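Local coordinates for protein intracellular protease/amidase (Salmonella enterica subsp. enterica serovar Typhimurium, PDB 4K2H) that binds zinc and is a DJ-1/PfpI-family protein of unestablished function, possibly a peptidase, at residues Lys5-Leu11 with Ile32-Ala38; Glu146-Ile151 with Thr165-Arg169. The protein carries 1 engineered substitution. All blocks are in the same frame, centred on the assembly; numbering follows the deposited sequence.

Contact 1 of 2, residues Lys5-Leu11 with Ile32-Ala38; sequences KKVAVLL and IDVETLA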
loop_
_atom_site.group_PDB
_atom_site.type_symbol
_atom_site.label_atom_id
_atom_site.label_comp_id
_atom_site.label_asym_id
_atom_site.label_seq_id
_atom_site.Cartn_x
_atom_site.Cartn_y
_atom_site.Cartn_z
ATOM N N LYS A 5 10.889 19.009 3.342
ATOM C CA LYS A 5 9.471 19.208 3.096
ATOM C C LYS A 5 8.605 18.375 4.038
ATOM O O LYS A 5 9.047 17.324 4.503
ATOM C CB LYS A 5 9.179 18.812 1.655
ATOM C CG LYS A 5 9.911 19.654 0.624
ATOM C CD LYS A 5 9.180 20.961 0.403
ATOM C CE LYS A 5 10.078 21.995 -0.252
ATOM N NZ LYS A 5 9.304 23.242 -0.459
ATOM N N LYS A 6 7.367 18.825 4.265
ATOM C CA LYS A 6 6.383 18.142 5.141
ATOM C C LYS A 6 5.053 17.859 4.442
ATOM O O LYS A 6 4.460 18.767 3.847
ATOM C CB LYS A 6 6.027 19.041 6.314
ATOM C CG LYS A 6 6.914 18.980 7.532
ATOM C CD LYS A 6 6.206 19.686 8.701
ATOM C CE LYS A 6 5.548 21.013 8.265
ATOM N NZ LYS A 6 4.968 21.792 9.394
ATOM N N VAL A 7 4.563 16.630 4.569
ATOM C CA VAL A 7 3.322 16.215 3.962
ATOM C C VAL A 7 2.379 15.679 5.041
ATOM O O VAL A 7 2.802 14.927 5.902
ATOM C CB VAL A 7 3.578 15.120 2.914
ATOM C CG1 VAL A 7 2.270 14.601 2.311
ATOM C CG2 VAL A 7 4.512 15.647 1.819
ATOM N N ALA A 8 1.118 16.115 4.994
ATOM C CA ALA A 8 0.028 15.580 5.821
ATOM C C ALA A 8 -0.827 14.604 4.998
ATOM O O ALA A 8 -1.253 14.932 3.882
ATOM C CB ALA A 8 -0.856 16.713 6.355
ATOM N N VAL A 9 -1.071 13.417 5.534
ATOM C CA VAL A 9 -1.952 12.454 4.868
ATOM C C VAL A 9 -3.164 12.354 5.773
ATOM O O VAL A 9 -3.045 12.009 6.953
ATOM C CB VAL A 9 -1.280 11.081 4.696
ATOM C CG1 VAL A 9 -2.217 10.060 4.037
ATOM C CG2 VAL A 9 -0.005 11.210 3.887
ATOM N N LEU A 10 -4.327 12.706 5.247
ATOM C CA LEU A 10 -5.525 12.709 6.078
ATOM C C LEU A 10 -6.157 11.329 6.055
ATOM O O LEU A 10 -6.385 10.742 4.995
ATOM C CB LEU A 10 -6.543 13.758 5.602
ATOM C CG LEU A 10 -6.030 15.196 5.497
ATOM C CD1 LEU A 10 -7.184 16.141 5.249
ATOM C CD2 LEU A 10 -5.267 15.636 6.728
ATOM N N LEU A 11 -6.461 10.834 7.245
ATOM C CA LEU A 11 -7.010 9.499 7.396
ATOM C C LEU A 11 -8.385 9.535 8.056
ATOM O O LEU A 11 -8.473 9.612 9.264
ATOM C CB LEU A 11 -6.058 8.625 8.212
ATOM C CG LEU A 11 -4.657 8.374 7.665
ATOM C CD1 LEU A 11 -3.940 7.335 8.525
ATOM C CD2 LEU A 11 -4.650 7.944 6.197
ATOM N N ILE A 32 11.211 12.554 2.751
ATOM C CA ILE A 32 10.229 13.628 2.921
ATOM C C ILE A 32 9.466 13.364 4.223
ATOM O O ILE A 32 9.022 12.252 4.458
ATOM C CB ILE A 32 9.271 13.706 1.721
ATOM C CG1 ILE A 32 10.064 14.068 0.456
ATOM C CG2 ILE A 32 8.140 14.689 1.978
ATOM C CD1 ILE A 32 9.272 13.978 -0.826
ATOM N N ASP A 33 9.354 14.369 5.081
ATOM C CA ASP A 33 8.597 14.252 6.339
ATOM C C ASP A 33 7.127 14.004 6.070
ATOM O O ASP A 33 6.506 14.783 5.338
ATOM C CB ASP A 33 8.683 15.558 7.092
ATOM C CG ASP A 33 9.427 15.442 8.346
ATOM O OD1 ASP A 33 10.577 14.963 8.329
ATOM O OD2 ASP A 33 8.848 15.863 9.364
ATOM N N VAL A 34 6.582 12.933 6.633
ATOM C CA VAL A 34 5.152 12.618 6.494
ATOM C C VAL A 34 4.490 12.524 7.879
ATOM O O VAL A 34 5.036 11.916 8.788
ATOM C CB VAL A 34 4.922 11.312 5.713
ATOM C CG1 VAL A 34 3.443 11.114 5.444
ATOM C CG2 VAL A 34 5.643 11.328 4.365
ATOM N N GLU A 35 3.348 13.172 8.048
ATOM C CA GLU A 35 2.486 12.969 9.223
ATOM C C GLU A 35 1.110 12.490 8.803
ATOM O O GLU A 35 0.428 13.154 8.035
ATOM C CB GLU A 35 2.329 14.254 10.012
ATOM C CG GLU A 35 3.097 14.281 11.314
ATOM C CD GLU A 35 2.693 15.436 12.213
ATOM O OE1 GLU A 35 1.948 16.339 11.792
ATOM O OE2 GLU A 35 3.121 15.420 13.376
ATOM N N THR A 36 0.722 11.314 9.279
ATOM C CA THR A 36 -0.648 10.848 9.106
ATOM C C THR A 36 -1.502 11.579 10.155
ATOM O O THR A 36 -1.139 11.664 11.331
ATOM C CB THR A 36 -0.754 9.310 9.272
ATOM O OG1 THR A 36 -0.175 8.912 10.508
ATOM C CG2 THR A 36 0.012 8.619 8.217
ATOM N N LEU A 37 -2.615 12.138 9.715
ATOM C CA LEU A 37 -3.499 12.846 10.603
ATOM C C LEU A 37 -4.889 12.244 10.529
ATOM O O LEU A 37 -5.503 12.201 9.455
ATOM C CB LEU A 37 -3.568 14.315 10.195
ATOM C CG LEU A 37 -2.219 15.067 10.178
ATOM C CD1 LEU A 37 -2.424 16.553 9.880
ATOM C CD2 LEU A 37 -1.413 14.917 11.469
ATOM N N ALA A 38 -5.404 11.817 11.669
ATOM C CA ALA A 38 -6.799 11.423 11.766
ATOM C C ALA A 38 -7.670 12.662 11.874
ATOM O O ALA A 38 -7.207 13.704 12.287
ATOM C CB ALA A 38 -7.016 10.539 12.990
#
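This is a parallel pairing of two neighbouring strands in the central sheet of a DJ-1/PfpI fold. Strands 6-11 and 33-38 are the two strands of a beta-alpha-beta unit, and helix 17-29 makes the crossover between them. They run in register from Lys6 opposite Asp33 to Leu10 opposite Leu37, with axes 4.6 Å apart at closest approach and N-to-C directions 28° apart. In this register Lys5, Val7, Val9 and Leu11 bond to Asp33, Glu35 and Leu37, and Val7 and Val9 each bridge two residues two apart, as in parallel pairing. Val7 bonds strand 33-38 twice: its N donates to Asp33 O at 2.8 Å, and its O accepts from Glu35 N at 2.8 Å. Val9 repeats this, with N to Glu35 O at 2.9 Å and O from Leu37 N at 2.8 Å. Leu11 N to Leu37 O, also 2.8 Å, closes the set. At the other end the bond from Asp33 N to Lys5 O (3.0 Å) is bent and weak. Near it Val7 CG2 reaches Ile32 CG2 at 3.8 Å. One face carries Val7, Val9, Val34 and Thr36. There Val9 CG2 lies 3.8 Å from Val34 CG1. The other face carries Ala8, Leu10, Glu35 and Leu37, and Ala8 CB meets Leu37 CD1 at 3.9 Å. The carboxylate of Glu35 forms a salt bridge with Arg62, while Thr36 OG1 is hydrogen-bonded to Asp56 N. Strand 69-72 flanks strand 6-11, and strand 57-58 flanks strand 33-38. Leu27 of helix 17-29 packs on Val7, Ile32 and Val34, and Leu170 of helix 159-171 on Val7 and Ile32.

Contact 2 of 2, residues Glu146-Ile151 with Thr165-Arg169; sequences EDGNLI and TLSAR
A beta hairpin meets one side of a helix chiefly through Arg169. A type II' turn from Asp147 to Leu150 joins strands 144-147 and 150-153, with Gly148 at phi/psi 64°/-126° and Asn149 at -94°/13°. Asp147 N donates to Leu150 O at 2.9 Å, and Leu150 N to Asp147 O at 3.2 Å. Residues 165-169 are helical. Ile151 CA and Leu166 CA are 7.1 Å apart. Glu146 and Ile151 are m,t. Arg169 (t, p, t, -93°) sends its guanidinium to the hairpin. Arg169 NH2 makes a salt bridge to Glu146 OE1 at 2.7 Å. Arg169 NH1 donates to Gly148 O at 2.3 Å, too short to take literally. Ile151 CD1 is 3.7 Å from Arg169 NH2, and Glu146 OE2 3.4 Å from Thr165 CG2. Thr165 OG1 is bonded to Asp161 O, Asn149 ND2 to Lys100 O and Asp96 OD1, and Asp147 OD2 to Arg123 N. One guanidinium, both acceptors near its plane, thus satisfies carboxylate and turn carbonyl together, pairing charge at a partly buried junction.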
loop_
_atom_site.group_PDB
_atom_site.type_symbol
_atom_site.label_atom_id
_atom_site.label_comp_id
_atom_site.label_asym_id
_atom_site.label_seq_id
_atom_site.Cartn_x
_atom_site.Cartn_y
_atom_site.Cartn_z
ATOM N N GLU A 146 -1.989 17.576 -13.165
ATOM C CA GLU A 146 -1.472 18.703 -12.385
ATOM C C GLU A 146 -1.990 20.021 -12.901
ATOM O O GLU A 146 -1.920 20.303 -14.112
ATOM C CB GLU A 146 0.031 18.788 -12.485
ATOM C CG GLU A 146 0.748 17.578 -11.978
ATOM C CD GLU A 146 2.241 17.734 -12.144
ATOM O OE1 GLU A 146 2.815 18.668 -11.534
ATOM O OE2 GLU A 146 2.822 16.919 -12.886
ATOM N N ASP A 147 -2.481 20.853 -11.992
ATOM C CA ASP A 147 -2.945 22.175 -12.372
ATOM C C ASP A 147 -2.729 23.099 -11.212
ATOM O O ASP A 147 -3.501 23.061 -10.262
ATOM C CB ASP A 147 -4.423 22.134 -12.771
ATOM C CG ASP A 147 -4.950 23.493 -13.245
ATOM O OD1 ASP A 147 -4.226 24.499 -13.157
ATOM O OD2 ASP A 147 -6.109 23.547 -13.670
ATOM N N GLY A 148 -1.672 23.918 -11.296
ATOM C CA GLY A 148 -1.271 24.787 -10.198
ATOM C C GLY A 148 -0.855 23.950 -9.003
ATOM O O GLY A 148 -0.015 23.074 -9.127
ATOM N N ASN A 149 -1.456 24.198 -7.847
ATOM C CA ASN A 149 -1.112 23.464 -6.635
ATOM C C ASN A 149 -2.039 22.222 -6.385
ATOM O O ASN A 149 -2.037 21.636 -5.305
ATOM C CB ASN A 149 -1.120 24.418 -5.440
ATOM C CG ASN A 149 -2.501 25.034 -5.187
ATOM O OD1 ASN A 149 -3.195 25.421 -6.141
ATOM N ND2 ASN A 149 -2.914 25.113 -3.907
ATOM N N LEU A 150 -2.807 21.841 -7.404
ATOM C CA LEU A 150 -3.693 20.683 -7.330
ATOM C C LEU A 150 -3.081 19.562 -8.139
ATOM O O LEU A 150 -2.887 19.711 -9.368
ATOM C CB LEU A 150 -5.057 21.053 -7.899
ATOM C CG LEU A 150 -6.122 19.964 -7.780
ATOM C CD1 LEU A 150 -6.489 19.611 -6.329
ATOM C CD2 LEU A 150 -7.327 20.460 -8.547
ATOM N N ILE A 151 -2.703 18.492 -7.448
ATOM C CA ILE A 151 -2.154 17.289 -8.057
ATOM C C ILE A 151 -3.105 16.131 -7.721
ATOM O O ILE A 151 -3.222 15.727 -6.554
ATOM C CB ILE A 151 -0.735 16.984 -7.504
ATOM C CG1 ILE A 151 0.197 18.166 -7.766
ATOM C CG2 ILE A 151 -0.153 15.709 -8.111
ATOM C CD1 ILE A 151 1.663 17.895 -7.496
ATOM N N THR A 165 5.232 11.658 -8.741
ATOM C CA THR A 165 4.997 13.019 -9.234
ATOM C C THR A 165 4.891 14.035 -8.119
ATOM O O THR A 165 5.533 15.100 -8.163
ATOM C CB THR A 165 3.736 13.082 -10.099
ATOM O OG1 THR A 165 3.920 12.172 -11.163
ATOM C CG2 THR A 165 3.525 14.469 -10.693
ATOM N N LEU A 166 4.104 13.708 -7.107
ATOM C CA LEU A 166 4.034 14.547 -5.928
ATOM C C LEU A 166 5.433 14.762 -5.359
ATOM O O LEU A 166 5.804 15.895 -5.050
ATOM C CB LEU A 166 3.117 13.919 -4.870
ATOM C CG LEU A 166 3.145 14.555 -3.476
ATOM C CD1 LEU A 166 2.817 16.040 -3.525
ATOM C CD2 LEU A 166 2.173 13.835 -2.554
ATOM N N SER A 167 6.203 13.677 -5.206
ATOM C CA SER A 167 7.523 13.769 -4.587
ATOM C C SER A 167 8.454 14.682 -5.388
ATOM O O SER A 167 9.190 15.496 -4.833
ATOM C CB SER A 167 8.175 12.396 -4.497
ATOM O OG SER A 167 7.465 11.524 -3.636
ATOM N N ALA A 168 8.425 14.511 -6.702
ATOM C CA ALA A 168 9.295 15.241 -7.583
ATOM C C ALA A 168 8.961 16.719 -7.480
ATOM O O ALA A 168 9.843 17.564 -7.394
ATOM C CB ALA A 168 9.112 14.751 -9.002
ATOM N N ARG A 169 7.676 17.033 -7.469
ATOM C CA ARG A 169 7.245 18.402 -7.257
ATOM C C ARG A 169 7.715 18.979 -5.895
ATOM O O ARG A 169 8.219 20.110 -5.828
ATOM C CB ARG A 169 5.746 18.453 -7.364
ATOM C CG ARG A 169 5.188 19.837 -7.176
ATOM C CD ARG A 169 5.380 20.731 -8.389
ATOM N NE ARG A 169 4.304 21.707 -8.287
ATOM C CZ ARG A 169 3.114 21.597 -8.867
ATOM N NH1 ARG A 169 2.208 22.534 -8.646
ATOM N NH2 ARG A 169 2.837 20.590 -9.691
#

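Both segments of contact 1 precede those of contact 2 along the chain, and the centres of the two contacts are 16 Å apart. Contact 1 lies within the central parallel sheet. Contact 2 joins the hairpin of strands 144-147 and 150-153 to helix 159-171. That helix connects the two: Ile32 CD1 of contact 1 packs on Ser167 CB of contact 2 at 4.1 Å. The hairpin has its own tie to the sheet, since Asn149 and Ile151 bond the backbone of Ile102 in strand 101-104. Early and late parts of the sequence are thus packed into one DJ-1/PfpI domain, with helix 159-171 packed against both the hairpin and the sheet.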